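Local coordinates for cobalamin biosynthesis protein (cbiD) (Archaeoglobus fulgidus, PDB 1SR8) that probably catalyses the S-adenosylmethionine-dependent methylation of C-1 in cobalt-precorrin-5B, giving cobalt-precorrin-6A on the anaerobic route to adenosylcobalamin, at residues A[4-9]-A[187-192]; A[22-25]-A[29-32]; A[36-41]-A[195-200]. All coordinates share one frame; numbering follows the deposited sequence.

Interaction 1: residues A[4-9]-A[187-192]; sequences DPIELY and TGFVEP
A small apolar patch and a pair of carboxylates join the N-terminal loop 4-9 to segment 187-192: Ile6 meets Phe189 and Thr187, and Glu7 faces Glu191. The two branches of Ile6 take different partners. CD1 sits over one face of the Phe189 ring, 29° off the ring normal, in a CH-pi contact. It is shifted to one side of the ring, with Ile6 CD1 to Phe189 CD2 at 3.3 Å. Ile6 CG1 stands anti to the carbonyl carbon (chi1 -62°), which carries CD1 toward the ring and leaves CG2 for the threonine. Ile6 CG2 and Thr187 CG2 meet methyl to methyl at 3.8 Å.

Each segment has a turn built on a side-chain oxygen. In the loop, Asp4 OD2 closes an Asx turn with Ile6 N, which comes from above the carboxylate plane. Asp4 OD2 also takes Glu7 N on its anti lone pair, at 2.7 Å. Thr187 OG1 accepts from Phe189 N at 3.1 Å, an ST turn leading into strand 189-190. That strand lies at one border of a three-stranded antiparallel sheet.

The carboxylates of Glu7 and Glu191 have planes 40° apart, with Glu7 OE1 3.8 Å from Glu191 OE2. Such like charges should repel, but Lys201 makes salt bridges to both oxygens. A water also donates to both, and accepts from Tyr9 OH at 2.9 Å. The other oxygens are held too: Glu7 OE2 accepts from Val234 N, and Glu191 OE1 pairs with Arg40 NE. Arg40 NH2 reaches Asp4 OD1, a charged link between this loop and strand 36-42.

Interaction 2: residues A[22-25]-A[29-32]; sequences EKKV and LYIL
In a compact helix-turn-strand unit, the short helix 21-26 folds back against strand 30-33, which borders a three-stranded antiparallel sheet. Lys24 and Tyr30 carry the contact. The lysine runs across one face of the phenol ring and touches it at its base and again at its far end. Its CB comes first, with Lys24 CB 3.4 Å from Tyr30 CD1. Further out, Lys24 CE stands over the face, 3.9 Å from the Tyr30 ring centroid, in a CH-pi contact. Lys24 NZ follows at 4.4 Å from the same Tyr30 centroid, 25° off the ring normal, in cation-pi geometry. Bends at chi3 (92°) and chi4 (74°) keep the end of the chain over the ring instead of letting it run straight past. Tyr37 of the neighbouring strand makes a second cation-pi contact with this lysine, and Asp20 gives it a long, weak ion pair.

Val25, the next helix residue, has a looser apolar contact: its CG2 lies 4.2 Å from Leu32 CB. Ser27 OG, in the turn, bonds to Lys24 O and Leu29 N and so ties the two ends together. A water spans the backbones nearby, donating one bond to Val25 O at 2.5 Å and the other to Tyr30 O at 2.6 Å.

Interaction 3: residues A[36-41]-A[195-200]; sequences GYLRRG and KKLVET
Helix 195-204 packs on the middle strand of a three-stranded antiparallel sheet, and Leu38 is the side chain that meets it. The axes of strand 36-39 and helix 195-200 cross at -117° with a closest approach of 9.9 Å. Leu38 points toward the helix and touches Lys196 and Leu197, with Thr200, one turn on from Lys196, at the margin.

The tight part is at Leu197. Leu38 CD1 presses onto the helix backbone, with Leu197 CA only 3.4 Å away, closer than usual carbon packing. Leu197 CB and CD1 close round the same methyl, the former 3.6 Å from Leu38 CD1. With Leu38 CG anti to the carbonyl carbon (chi1 -90°) and CD1 extended beyond it, the methyl reaches the helix. An alanine here would lose both methyls and would probably leave a gap beside Leu197, with the helix less firmly seated on the strand.

The looser part lies at Lys196, which is partly exposed. Its CG straddles the two methyls of Leu38, 4.0 Å from each of Leu38 CD1 and CD2. Beyond CG the chain bends at chi2 (68°), and its NZ makes a salt bridge to Asp35, the residue before Gly36. Thr200 is buried but more distant from Leu38, and its hydroxyl turns back to its own helix. Lys196 O accepts from Thr200 N and, on the opposite face of its carbonyl plane, from Thr200 OG1 at 2.5 Å.

All three contacts reach the same three-stranded antiparallel sheet, in which strand 36-42 lies between 30-33 and 189-190. Interactions 1 and 3 are buried; interaction 2 is only partly so. The centre of interaction 1 lies nearest the chain centre, at about 8 Å, and those of interactions 2 and 3 are about equally far out. Interaction 1 combines a methyl-on-ring contact with carboxylates compensated by Lys201 and Arg40. Interaction 2 uses a lysine laid on an aromatic ring and a bridging water. Interaction 3 is almost wholly aliphatic. The contacts also join each other: Ile31 CD1 packs on Leu197, and strand pairing links Ile31 O with Leu38 N and Gly41 O with Val190 N.

Interaction 1: residues A[4-9]-A[187-192]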
ATOM      1  N   ASP A   4       5.232  14.492   3.079  1.00 28.92           N
ATOM      2  CA  ASP A   4       4.755  13.127   3.259  1.00 26.62           C
ATOM      3  C   ASP A   4       5.897  12.217   2.822  1.00 24.90           C
ATOM      4  O   ASP A   4       6.425  12.382   1.725  1.00 26.05           O
ATOM      5  CB  ASP A   4       3.548  12.858   2.385  1.00 27.98           C
ATOM      6  CG  ASP A   4       2.976  11.490   2.624  1.00 28.69           C
ATOM      7  OD1 ASP A   4       2.282  11.313   3.648  1.00 26.80           O
ATOM      8  OD2 ASP A   4       3.239  10.590   1.800  1.00 28.86           O
ATOM      9  N   PRO A   5       6.295  11.245   3.665  1.00 23.11           N
ATOM     10  CA  PRO A   5       7.397  10.349   3.295  1.00 21.66           C
ATOM     11  C   PRO A   5       7.150   9.398   2.126  1.00 21.79           C
ATOM     12  O   PRO A   5       8.093   8.844   1.573  1.00 23.15           O
ATOM     13  CB  PRO A   5       7.687   9.608   4.598  1.00 21.07           C
ATOM     14  CG  PRO A   5       6.362   9.538   5.240  1.00 20.81           C
ATOM     15  CD  PRO A   5       5.792  10.918   5.009  1.00 21.12           C
ATOM     16  N   ILE A   6       5.894   9.213   1.740  1.00 22.31           N
ATOM     17  CA  ILE A   6       5.571   8.309   0.642  1.00 22.08           C
ATOM     18  C   ILE A   6       5.220   9.035  -0.651  1.00 23.26           C
ATOM     19  O   ILE A   6       5.872   8.821  -1.682  1.00 23.76           O
ATOM     20  CB  ILE A   6       4.402   7.373   1.019  1.00 23.04           C
ATOM     21  CG1 ILE A   6       4.801   6.506   2.208  1.00 20.46           C
ATOM     22  CG2 ILE A   6       4.032   6.476  -0.161  1.00 22.60           C
ATOM     23  CD1 ILE A   6       3.641   5.759   2.785  1.00 22.93           C
ATOM     24  N   GLU A   7       4.208   9.900  -0.604  1.00 21.78           N
ATOM     25  CA  GLU A   7       3.808  10.614  -1.803  1.00 21.19           C
ATOM     26  C   GLU A   7       4.599  11.890  -2.035  1.00 21.74           C
ATOM     27  O   GLU A   7       4.473  12.515  -3.081  1.00 21.58           O
ATOM     28  CB  GLU A   7       2.320  10.909  -1.778  1.00 21.82           C
ATOM     29  CG  GLU A   7       1.747  10.992  -3.166  1.00 21.92           C
ATOM     30  CD  GLU A   7       0.248  10.868  -3.190  1.00 23.05           C
ATOM     31  OE1 GLU A   7      -0.306   9.999  -2.484  1.00 24.04           O
ATOM     32  OE2 GLU A   7      -0.386  11.632  -3.936  1.00 25.61           O
ATOM     33  N   LEU A   8       5.391  12.286  -1.045  1.00 22.37           N
ATOM     34  CA  LEU A   8       6.274  13.450  -1.156  1.00 24.30           C
ATOM     35  C   LEU A   8       5.722  14.875  -1.296  1.00 25.56           C
ATOM     36  O   LEU A   8       6.479  15.804  -1.593  1.00 25.93           O
ATOM     37  CB  LEU A   8       7.270  13.194  -2.291  1.00 23.62           C
ATOM     38  CG  LEU A   8       8.541  12.402  -1.957  1.00 25.40           C
ATOM     39  CD1 LEU A   8       8.278  11.315  -0.942  1.00 24.51           C
ATOM     40  CD2 LEU A   8       9.094  11.823  -3.239  1.00 23.44           C
ATOM     41  N   TYR A   9       4.427  15.069  -1.094  1.00 26.51           N
ATOM     42  CA  TYR A   9       3.885  16.415  -1.184  1.00 26.13           C
ATOM     43  C   TYR A   9       4.093  17.087   0.166  1.00 28.23           C
ATOM     44  O   TYR A   9       4.451  16.435   1.157  1.00 25.91           O
ATOM     45  CB  TYR A   9       2.397  16.387  -1.544  1.00 24.89           C
ATOM     46  CG  TYR A   9       1.582  15.397  -0.736  1.00 26.23           C
ATOM     47  CD1 TYR A   9       1.432  15.540   0.647  1.00 25.31           C
ATOM     48  CD2 TYR A   9       0.966  14.307  -1.354  1.00 26.09           C
ATOM     49  CE1 TYR A   9       0.693  14.624   1.393  1.00 24.17           C
ATOM     50  CE2 TYR A   9       0.224  13.384  -0.615  1.00 26.31           C
ATOM     51  CZ  TYR A   9       0.094  13.549   0.757  1.00 26.42           C
ATOM     52  OH  TYR A   9      -0.636  12.635   1.485  1.00 26.34           O
ATOM     53  N   THR A 187       3.976   0.267  -1.918  1.00 18.06           N
ATOM     54  CA  THR A 187       4.676   1.125  -0.959  1.00 18.53           C
ATOM     55  C   THR A 187       4.811   0.470   0.408  1.00 17.68           C
ATOM     56  O   THR A 187       5.711   0.794   1.169  1.00 17.34           O
ATOM     57  CB  THR A 187       3.941   2.465  -0.745  1.00 18.18           C
ATOM     58  OG1 THR A 187       2.648   2.214  -0.178  1.00 20.35           O
ATOM     59  CG2 THR A 187       3.765   3.190  -2.049  1.00 17.77           C
ATOM     60  N   GLY A 188       3.900  -0.452   0.705  1.00 19.11           N
ATOM     61  CA  GLY A 188       3.889  -1.127   1.989  1.00 17.90           C
ATOM     62  C   GLY A 188       2.730  -0.595   2.823  1.00 18.06           C
ATOM     63  O   GLY A 188       2.365  -1.169   3.845  1.00 17.03           O
ATOM     64  N   PHE A 189       2.133   0.504   2.371  1.00 17.21           N
ATOM     65  CA  PHE A 189       1.031   1.130   3.098  1.00 18.47           C
ATOM     66  C   PHE A 189      -0.257   1.109   2.294  1.00 19.98           C
ATOM     67  O   PHE A 189      -0.230   1.022   1.061  1.00 20.27           O
ATOM     68  CB  PHE A 189       1.379   2.588   3.425  1.00 16.81           C
ATOM     69  CG  PHE A 189       2.582   2.746   4.316  1.00 16.74           C
ATOM     70  CD1 PHE A 189       2.430   2.990   5.675  1.00 17.96           C
ATOM     71  CD2 PHE A 189       3.867   2.656   3.794  1.00 16.21           C
ATOM     72  CE1 PHE A 189       3.543   3.143   6.504  1.00 19.46           C
ATOM     73  CE2 PHE A 189       4.986   2.806   4.610  1.00 16.62           C
ATOM     74  CZ  PHE A 189       4.825   3.051   5.968  1.00 18.26           C
ATOM     75  N   VAL A 190      -1.382   1.183   3.003  1.00 19.70           N
ATOM     76  CA  VAL A 190      -2.695   1.209   2.373  1.00 19.11           C
ATOM     77  C   VAL A 190      -3.196   2.655   2.404  1.00 20.01           C
ATOM     78  O   VAL A 190      -3.327   3.245   3.472  1.00 21.16           O
ATOM     79  CB  VAL A 190      -3.699   0.296   3.124  1.00 18.36           C
ATOM     80  CG1 VAL A 190      -5.112   0.529   2.615  1.00 18.40           C
ATOM     81  CG2 VAL A 190      -3.330  -1.156   2.920  1.00 18.75           C
ATOM     82  N   GLU A 191      -3.439   3.231   1.230  1.00 19.72           N
ATOM     83  CA  GLU A 191      -3.933   4.600   1.133  1.00 20.75           C
ATOM     84  C   GLU A 191      -5.395   4.567   1.596  1.00 22.64           C
ATOM     85  O   GLU A 191      -6.201   3.814   1.043  1.00 23.61           O
ATOM     86  CB  GLU A 191      -3.836   5.084  -0.319  1.00 20.92           C
ATOM     87  CG  GLU A 191      -4.156   6.560  -0.512  1.00 23.88           C
ATOM     88  CD  GLU A 191      -3.072   7.497   0.017  1.00 25.17           C
ATOM     89  OE1 GLU A 191      -2.167   7.042   0.747  1.00 25.33           O
ATOM     90  OE2 GLU A 191      -3.131   8.707  -0.294  1.00 25.37           O
ATOM     91  N   PRO A 192      -5.757   5.389   2.611  1.00 22.96           N
ATOM     92  CA  PRO A 192      -7.115   5.462   3.175  1.00 23.52           C
ATOM     93  C   PRO A 192      -8.167   6.148   2.313  1.00 26.17           C
ATOM     94  O   PRO A 192      -8.702   7.203   2.670  1.00 26.74           O
ATOM     95  CB  PRO A 192      -6.896   6.181   4.494  1.00 22.24           C
ATOM     96  CG  PRO A 192      -5.833   7.161   4.131  1.00 24.00           C
ATOM     97  CD  PRO A 192      -4.864   6.344   3.295  1.00 21.82           C
TER
HETATM   98  O   HOH W   1      -0.620  10.099   0.160  1.00 27.09           O

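Interaction 2: residues A[22-25]-A[29-32]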
ATOM      1  N   GLU A  22       4.620  15.887  13.259  1.00 48.24           N
ATOM      2  CA  GLU A  22       5.672  15.383  12.392  1.00 48.14           C
ATOM      3  C   GLU A  22       6.026  13.932  12.650  1.00 46.77           C
ATOM      4  O   GLU A  22       6.422  13.227  11.727  1.00 48.15           O
ATOM      5  CB  GLU A  22       6.950  16.198  12.518  1.00 49.58           C
ATOM      6  CG  GLU A  22       8.058  15.570  11.698  1.00 53.38           C
ATOM      7  CD  GLU A  22       9.400  16.191  11.935  1.00 56.06           C
ATOM      8  OE1 GLU A  22      10.398  15.624  11.438  1.00 59.68           O
ATOM      9  OE2 GLU A  22       9.463  17.239  12.610  1.00 57.27           O
ATOM     10  N   LYS A  23       5.909  13.496  13.900  1.00 44.99           N
ATOM     11  CA  LYS A  23       6.225  12.116  14.259  1.00 42.95           C
ATOM     12  C   LYS A  23       5.223  11.193  13.559  1.00 40.83           C
ATOM     13  O   LYS A  23       5.589  10.139  13.031  1.00 40.06           O
ATOM     14  CB  LYS A  23       6.147  11.937  15.783  1.00 43.99           C
ATOM     15  CG  LYS A  23       6.924  10.736  16.332  1.00 46.77           C
ATOM     16  CD  LYS A  23       6.871  10.685  17.872  1.00 50.75           C
ATOM     17  CE  LYS A  23       7.717   9.536  18.471  1.00 52.90           C
ATOM     18  NZ  LYS A  23       9.211   9.658  18.280  1.00 54.28           N
ATOM     19  N   LYS A  24       3.961  11.608  13.546  1.00 37.50           N
ATOM     20  CA  LYS A  24       2.904  10.838  12.911  1.00 36.36           C
ATOM     21  C   LYS A  24       3.086  10.830  11.393  1.00 34.66           C
ATOM     22  O   LYS A  24       3.017   9.778  10.760  1.00 34.13           O
ATOM     23  CB  LYS A  24       1.545  11.427  13.282  1.00 36.43           C
ATOM     24  CG  LYS A  24       1.367  11.587  14.788  1.00 38.32           C
ATOM     25  CD  LYS A  24       0.071  12.303  15.142  1.00 39.97           C
ATOM     26  CE  LYS A  24      -1.081  11.332  15.374  1.00 42.10           C
ATOM     27  NZ  LYS A  24      -0.975  10.609  16.684  1.00 43.33           N
ATOM     28  N   VAL A  25       3.329  12.001  10.817  1.00 32.43           N
ATOM     29  CA  VAL A  25       3.523  12.114   9.378  1.00 31.89           C
ATOM     30  C   VAL A  25       4.757  11.343   8.923  1.00 31.49           C
ATOM     31  O   VAL A  25       4.698  10.569   7.969  1.00 31.72           O
ATOM     32  CB  VAL A  25       3.645  13.597   8.953  1.00 31.00           C
ATOM     33  CG1 VAL A  25       4.154  13.704   7.520  1.00 30.24           C
ATOM     34  CG2 VAL A  25       2.289  14.265   9.069  1.00 29.11           C
ATOM     35  N   LEU A  29       2.206   6.466   8.640  1.00 26.37           N
ATOM     36  CA  LEU A  29       0.899   6.004   9.087  1.00 26.90           C
ATOM     37  C   LEU A  29      -0.175   7.093   9.214  1.00 26.95           C
ATOM     38  O   LEU A  29      -1.354   6.788   9.416  1.00 26.79           O
ATOM     39  CB  LEU A  29       1.057   5.226  10.403  1.00 26.30           C
ATOM     40  CG  LEU A  29       1.803   3.889  10.242  1.00 25.83           C
ATOM     41  CD1 LEU A  29       2.247   3.383  11.597  1.00 25.57           C
ATOM     42  CD2 LEU A  29       0.916   2.866   9.553  1.00 22.26           C
ATOM     43  N   TYR A  30       0.216   8.356   9.076  1.00 27.89           N
ATOM     44  CA  TYR A  30      -0.759   9.432   9.170  1.00 27.90           C
ATOM     45  C   TYR A  30      -0.686  10.465   8.059  1.00 28.02           C
ATOM     46  O   TYR A  30       0.399  10.920   7.675  1.00 26.11           O
ATOM     47  CB  TYR A  30      -0.631  10.163  10.504  1.00 31.92           C
ATOM     48  CG  TYR A  30      -0.873   9.294  11.708  1.00 35.13           C
ATOM     49  CD1 TYR A  30       0.139   8.485  12.216  1.00 36.08           C
ATOM     50  CD2 TYR A  30      -2.124   9.254  12.318  1.00 35.60           C
ATOM     51  CE1 TYR A  30      -0.086   7.657  13.301  1.00 37.44           C
ATOM     52  CE2 TYR A  30      -2.363   8.427  13.404  1.00 37.05           C
ATOM     53  CZ  TYR A  30      -1.341   7.627  13.888  1.00 38.31           C
ATOM     54  OH  TYR A  30      -1.572   6.768  14.940  1.00 40.90           O
ATOM     55  N   ILE A  31      -1.864  10.814   7.547  1.00 28.11           N
ATOM     56  CA  ILE A  31      -2.022  11.841   6.527  1.00 28.65           C
ATOM     57  C   ILE A  31      -2.714  12.991   7.264  1.00 31.44           C
ATOM     58  O   ILE A  31      -3.882  12.898   7.648  1.00 31.39           O
ATOM     59  CB  ILE A  31      -2.942  11.409   5.365  1.00 26.04           C
ATOM     60  CG1 ILE A  31      -2.302  10.278   4.564  1.00 25.57           C
ATOM     61  CG2 ILE A  31      -3.201  12.598   4.459  1.00 24.07           C
ATOM     62  CD1 ILE A  31      -3.135   9.832   3.380  1.00 23.24           C
ATOM     63  N   LEU A  32      -1.978  14.066   7.479  1.00 33.20           N
ATOM     64  CA  LEU A  32      -2.511  15.223   8.174  1.00 35.09           C
ATOM     65  C   LEU A  32      -3.554  15.920   7.310  1.00 35.91           C
ATOM     66  O   LEU A  32      -3.370  16.070   6.103  1.00 34.04           O
ATOM     67  CB  LEU A  32      -1.358  16.170   8.502  1.00 35.41           C
ATOM     68  CG  LEU A  32      -1.613  17.581   9.013  1.00 38.48           C
ATOM     69  CD1 LEU A  32      -2.337  17.549  10.348  1.00 39.89           C
ATOM     70  CD2 LEU A  32      -0.274  18.277   9.151  1.00 39.02           C
TER
HETATM   71  O   HOH W   2       2.555   9.790   6.874  1.00 23.30           O

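Interaction 3: residues A[36-41]-A[195-200]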
ATOM      1  N   GLY A  36      -7.408  17.481  11.674  1.00 44.54           N
ATOM      2  CA  GLY A  36      -7.181  16.144  12.195  1.00 41.20           C
ATOM      3  C   GLY A  36      -6.212  15.315  11.380  1.00 39.25           C
ATOM      4  O   GLY A  36      -5.366  15.860  10.673  1.00 38.01           O
ATOM      5  N   TYR A  37      -6.345  13.994  11.477  1.00 38.59           N
ATOM      6  CA  TYR A  37      -5.482  13.054  10.761  1.00 38.56           C
ATOM      7  C   TYR A  37      -6.290  11.941  10.094  1.00 37.46           C
ATOM      8  O   TYR A  37      -7.402  11.627  10.518  1.00 38.92           O
ATOM      9  CB  TYR A  37      -4.492  12.389  11.731  1.00 39.84           C
ATOM     10  CG  TYR A  37      -3.476  13.316  12.368  1.00 42.61           C
ATOM     11  CD1 TYR A  37      -2.297  13.662  11.699  1.00 43.00           C
ATOM     12  CD2 TYR A  37      -3.695  13.859  13.640  1.00 44.26           C
ATOM     13  CE1 TYR A  37      -1.356  14.534  12.281  1.00 44.53           C
ATOM     14  CE2 TYR A  37      -2.760  14.734  14.233  1.00 46.14           C
ATOM     15  CZ  TYR A  37      -1.596  15.067  13.547  1.00 45.51           C
ATOM     16  OH  TYR A  37      -0.684  15.933  14.118  1.00 45.29           O
ATOM     17  N   LEU A  38      -5.733  11.367   9.030  1.00 35.19           N
ATOM     18  CA  LEU A  38      -6.346  10.226   8.356  1.00 32.23           C
ATOM     19  C   LEU A  38      -5.311   9.132   8.602  1.00 31.55           C
ATOM     20  O   LEU A  38      -4.105   9.383   8.525  1.00 30.66           O
ATOM     21  CB  LEU A  38      -6.520  10.460   6.852  1.00 32.81           C
ATOM     22  CG  LEU A  38      -7.832  11.100   6.390  1.00 34.38           C
ATOM     23  CD1 LEU A  38      -7.790  11.357   4.890  1.00 35.71           C
ATOM     24  CD2 LEU A  38      -8.987  10.184   6.725  1.00 33.78           C
ATOM     25  N   ARG A  39      -5.777   7.933   8.926  1.00 31.07           N
ATOM     26  CA  ARG A  39      -4.883   6.815   9.216  1.00 30.48           C
ATOM     27  C   ARG A  39      -4.627   5.908   8.003  1.00 27.43           C
ATOM     28  O   ARG A  39      -5.560   5.445   7.352  1.00 25.92           O
ATOM     29  CB  ARG A  39      -5.460   5.983  10.382  1.00 33.08           C
ATOM     30  CG  ARG A  39      -5.630   6.752  11.703  1.00 38.36           C
ATOM     31  CD  ARG A  39      -6.765   6.183  12.576  1.00 43.00           C
ATOM     32  NE  ARG A  39      -6.308   5.318  13.672  1.00 49.50           N
ATOM     33  CZ  ARG A  39      -5.788   5.743  14.831  1.00 52.30           C
ATOM     34  NH1 ARG A  39      -5.644   7.043  15.076  1.00 53.75           N
ATOM     35  NH2 ARG A  39      -5.412   4.862  15.758  1.00 51.84           N
ATOM     36  N   ARG A  40      -3.353   5.680   7.696  1.00 25.60           N
ATOM     37  CA  ARG A  40      -2.988   4.779   6.608  1.00 25.29           C
ATOM     38  C   ARG A  40      -2.988   3.370   7.203  1.00 25.95           C
ATOM     39  O   ARG A  40      -2.841   3.202   8.418  1.00 25.66           O
ATOM     40  CB  ARG A  40      -1.576   5.074   6.089  1.00 23.53           C
ATOM     41  CG  ARG A  40      -1.448   6.319   5.243  1.00 23.57           C
ATOM     42  CD  ARG A  40      -0.536   6.036   4.063  1.00 21.87           C
ATOM     43  NE  ARG A  40      -0.382   7.184   3.178  1.00 21.94           N
ATOM     44  CZ  ARG A  40       0.423   8.214   3.423  1.00 21.95           C
ATOM     45  NH1 ARG A  40       1.149   8.239   4.531  1.00 21.63           N
ATOM     46  NH2 ARG A  40       0.507   9.215   2.555  1.00 18.90           N
ATOM     47  N   GLY A  41      -3.142   2.360   6.355  1.00 24.81           N
ATOM     48  CA  GLY A  41      -3.117   0.992   6.840  1.00 22.44           C
ATOM     49  C   GLY A  41      -1.841   0.326   6.373  1.00 21.53           C
ATOM     50  O   GLY A  41      -0.946   0.995   5.852  1.00 19.71           O
ATOM     51  N   LYS A 195     -13.953   9.961   1.047  1.00 31.84           N
ATOM     52  CA  LYS A 195     -14.186  11.315   0.554  1.00 32.16           C
ATOM     53  C   LYS A 195     -13.245  12.307   1.213  1.00 31.44           C
ATOM     54  O   LYS A 195     -12.684  13.176   0.548  1.00 31.42           O
ATOM     55  CB  LYS A 195     -15.634  11.737   0.808  1.00 34.95           C
ATOM     56  CG  LYS A 195     -16.655  10.760   0.253  1.00 38.74           C
ATOM     57  CD  LYS A 195     -18.078  11.190   0.590  1.00 42.85           C
ATOM     58  CE  LYS A 195     -18.986   9.976   0.759  1.00 44.36           C
ATOM     59  NZ  LYS A 195     -18.536   9.120   1.904  1.00 46.15           N
ATOM     60  N   LYS A 196     -13.074  12.176   2.523  1.00 30.28           N
ATOM     61  CA  LYS A 196     -12.198  13.066   3.267  1.00 30.13           C
ATOM     62  C   LYS A 196     -10.797  13.101   2.653  1.00 29.83           C
ATOM     63  O   LYS A 196     -10.207  14.173   2.510  1.00 29.71           O
ATOM     64  CB  LYS A 196     -12.118  12.620   4.724  1.00 32.58           C
ATOM     65  CG  LYS A 196     -11.115  13.397   5.584  1.00 36.78           C
ATOM     66  CD  LYS A 196     -11.543  14.845   5.812  1.00 41.70           C
ATOM     67  CE  LYS A 196     -10.625  15.556   6.813  1.00 44.90           C
ATOM     68  NZ  LYS A 196     -11.108  16.949   7.096  1.00 47.31           N
ATOM     69  N   LEU A 197     -10.266  11.935   2.295  1.00 27.11           N
ATOM     70  CA  LEU A 197      -8.939  11.874   1.686  1.00 26.17           C
ATOM     71  C   LEU A 197      -8.932  12.561   0.327  1.00 24.77           C
ATOM     72  O   LEU A 197      -8.028  13.335   0.032  1.00 22.48           O
ATOM     73  CB  LEU A 197      -8.466  10.423   1.512  1.00 26.91           C
ATOM     74  CG  LEU A 197      -7.087  10.246   0.852  1.00 27.35           C
ATOM     75  CD1 LEU A 197      -6.013  10.887   1.727  1.00 25.12           C
ATOM     76  CD2 LEU A 197      -6.790   8.769   0.645  1.00 25.60           C
ATOM     77  N   VAL A 198      -9.934  12.275  -0.502  1.00 25.39           N
ATOM     78  CA  VAL A 198      -9.999  12.885  -1.828  1.00 26.60           C
ATOM     79  C   VAL A 198     -10.030  14.412  -1.743  1.00 28.45           C
ATOM     80  O   VAL A 198      -9.378  15.082  -2.542  1.00 28.22           O
ATOM     81  CB  VAL A 198     -11.232  12.395  -2.636  1.00 26.43           C
ATOM     82  CG1 VAL A 198     -11.312  13.128  -3.962  1.00 26.30           C
ATOM     83  CG2 VAL A 198     -11.127  10.904  -2.902  1.00 25.07           C
ATOM     84  N   GLU A 199     -10.768  14.955  -0.772  1.00 30.06           N
ATOM     85  CA  GLU A 199     -10.874  16.407  -0.595  1.00 31.07           C
ATOM     86  C   GLU A 199      -9.598  16.988  -0.023  1.00 30.19           C
ATOM     87  O   GLU A 199      -9.164  18.078  -0.415  1.00 29.00           O
ATOM     88  CB  GLU A 199     -12.019  16.758   0.350  1.00 34.50           C
ATOM     89  CG  GLU A 199     -13.332  16.109   0.000  1.00 40.64           C
ATOM     90  CD  GLU A 199     -14.450  16.564   0.919  1.00 44.63           C
ATOM     91  OE1 GLU A 199     -14.188  16.721   2.139  1.00 44.11           O
ATOM     92  OE2 GLU A 199     -15.585  16.753   0.419  1.00 45.95           O
ATOM     93  N   THR A 200      -9.015  16.257   0.925  1.00 28.56           N
ATOM     94  CA  THR A 200      -7.774  16.672   1.569  1.00 27.35           C
ATOM     95  C   THR A 200      -6.629  16.720   0.552  1.00 28.12           C
ATOM     96  O   THR A 200      -5.876  17.696   0.492  1.00 27.62           O
ATOM     97  CB  THR A 200      -7.375  15.688   2.698  1.00 27.16           C
ATOM     98  OG1 THR A 200      -8.438  15.593   3.650  1.00 27.37           O
ATOM     99  CG2 THR A 200      -6.109  16.152   3.403  1.00 25.22           C
TER